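Local coordinates for sensor protein QseC (Escherichia coli, PDB 3JZ3), which acts as the membrane sensor histidine kinase of the QseB/QseC two-component system, using ATP to phosphorylate a histidine, and activates the flagella regulon, at residues B[121-125]-B[184-188]. Numbering follows the deposited sequence.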
loop_
_atom_site.group_PDB
_atom_site.type_symbol
_atom_site.label_atom_id
_atom_site.label_comp_id
_atom_site.label_asym_id
_atom_site.label_seq_id
_atom_site.Cartn_x
_atom_site.Cartn_y
_atom_site.Cartn_z
ATOM N N LEU B 121 -6.662 -5.491 -7.183
ATOM C CA LEU B 121 -7.258 -6.570 -7.969
ATOM C C LEU B 121 -6.402 -6.886 -9.193
ATOM O O LEU B 121 -5.979 -8.029 -9.382
ATOM C CB LEU B 121 -8.679 -6.192 -8.406
ATOM C CG LEU B 121 -9.543 -7.257 -9.089
ATOM C CD1 LEU B 121 -11.004 -6.859 -9.043
ATOM C CD2 LEU B 121 -9.110 -7.513 -10.531
ATOM N N VAL B 122 -6.143 -5.866 -10.011
ATOM C CA VAL B 122 -5.422 -6.050 -11.270
ATOM C C VAL B 122 -4.016 -6.582 -11.014
ATOM O O VAL B 122 -3.553 -7.498 -11.696
ATOM C CB VAL B 122 -5.372 -4.739 -12.108
ATOM C CG1 VAL B 122 -4.446 -4.898 -13.299
ATOM C CG2 VAL B 122 -6.769 -4.352 -12.578
ATOM N N ARG B 123 -3.358 -6.013 -10.010
ATOM C CA ARG B 123 -1.981 -6.354 -9.691
ATOM C C ARG B 123 -1.811 -7.795 -9.186
ATOM O O ARG B 123 -0.814 -8.446 -9.492
ATOM C CB ARG B 123 -1.417 -5.349 -8.692
ATOM C CG ARG B 123 0.080 -5.423 -8.531
ATOM C CD ARG B 123 0.827 -4.872 -9.730
ATOM N NE ARG B 123 2.269 -5.018 -9.549
ATOM C CZ ARG B 123 3.035 -4.182 -8.852
ATOM N NH1 ARG B 123 2.512 -3.120 -8.254
ATOM N NH2 ARG B 123 4.335 -4.412 -8.752
ATOM N N ASN B 124 -2.785 -8.284 -8.424
ATOM C CA ASN B 124 -2.806 -9.680 -7.996
ATOM C C ASN B 124 -2.871 -10.655 -9.165
ATOM O O ASN B 124 -2.143 -11.649 -9.194
ATOM C CB ASN B 124 -3.969 -9.935 -7.039
ATOM C CG ASN B 124 -3.606 -9.649 -5.604
ATOM O OD1 ASN B 124 -2.944 -10.451 -4.950
ATOM N ND2 ASN B 124 -4.038 -8.500 -5.101
ATOM N N LEU B 125 -3.744 -10.360 -10.125
ATOM C CA LEU B 125 -3.880 -11.178 -11.327
ATOM C C LEU B 125 -2.603 -11.147 -12.157
ATOM O O LEU B 125 -2.226 -12.149 -12.768
ATOM C CB LEU B 125 -5.060 -10.700 -12.175
ATOM C CG LEU B 125 -6.480 -10.804 -11.619
ATOM C CD1 LEU B 125 -7.441 -10.161 -12.600
ATOM C CD2 LEU B 125 -6.877 -12.248 -11.336
ATOM N N LEU B 184 -5.811 -16.339 -3.701
ATOM C CA LEU B 184 -6.179 -14.982 -4.116
ATOM C C LEU B 184 -7.681 -14.878 -4.408
ATOM O O LEU B 184 -8.127 -14.989 -5.557
ATOM C CB LEU B 184 -5.334 -14.528 -5.319
ATOM C CG LEU B 184 -3.876 -14.077 -5.126
ATOM C CD1 LEU B 184 -2.967 -15.134 -4.487
ATOM C CD2 LEU B 184 -3.293 -13.619 -6.454
ATOM N N SER B 185 -8.448 -14.679 -3.339
ATOM C CA SER B 185 -9.900 -14.552 -3.404
ATOM C C SER B 185 -10.331 -13.133 -3.043
ATOM O O SER B 185 -11.528 -12.836 -2.961
ATOM C CB SER B 185 -10.560 -15.556 -2.460
ATOM O OG SER B 185 -10.182 -15.305 -1.115
ATOM N N ILE B 186 -9.345 -12.267 -2.812
ATOM C CA ILE B 186 -9.584 -10.833 -2.665
ATOM C C ILE B 186 -10.023 -10.281 -4.021
ATOM O O ILE B 186 -10.808 -9.328 -4.093
ATOM C CB ILE B 186 -8.326 -10.075 -2.142
ATOM C CG1 ILE B 186 -8.711 -8.670 -1.653
ATOM C CG2 ILE B 186 -7.220 -10.040 -3.204
ATOM C CD1 ILE B 186 -7.532 -7.755 -1.295
ATOM N N VAL B 187 -9.508 -10.903 -5.083
ATOM C CA VAL B 187 -9.901 -10.608 -6.455
ATOM C C VAL B 187 -11.410 -10.792 -6.593
ATOM O O VAL B 187 -12.099 -9.903 -7.091
ATOM C CB VAL B 187 -9.139 -11.498 -7.468
ATOM C CG1 VAL B 187 -9.673 -11.302 -8.882
ATOM C CG2 VAL B 187 -7.637 -11.205 -7.415
ATOM N N GLN B 188 -11.918 -11.927 -6.118
ATOM C CA GLN B 188 -13.355 -12.192 -6.124
ATOM C C GLN B 188 -14.135 -11.187 -5.271
ATOM O O GLN B 188 -15.222 -10.758 -5.655
ATOM C CB GLN B 188 -13.648 -13.626 -5.669
#
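With CG1 set opposite its backbone N (chi1 173°), V187 offers that methyl to L121, which, also extended about its first torsion (-172°), brings CG round to meet it; CG2 is directed at N124. The side chains of L121 and V187 cross at about a right angle, L121 CG lying 4.1 Å from V187 CG1; the L121 methyl CD1 also lies 3.8 Å from the carbonyl O of V187. One helical turn on, L125 comes in with its CD2 methyl 3.8 Å from V187 CG1. V187 CG1 therefore touches both L121 and L125. V187 CG2 packs chiefly on N124 CB, 3.9 Å away, and is also near L125 CD2. That the backbones come close here is clear from the 5.1 Å between the CA atoms of L121 and V187.

The two ends of the N124 amide meet different apolar neighbours: L184 CD2 is 3.5 Å from OD1, a distance less certain because L184 is poorly ordered, and I186 CG2 is 4.0 Å from ND2. The amide nitrogen makes its hydrogen bonds to L120 O and to T52 OG1, tying helix 115-131 to helix 42-61. On the sheet side, L121 and L125 rest on F148 and V212, in keeping with the helices-over-sheet sandwich of the GHKL ATPase fold, here the kinase's ATP-binding domain. No hydrogen bond joins the two segments, which implies that their direct cohesion is essentially van der Waals and hydrophobic.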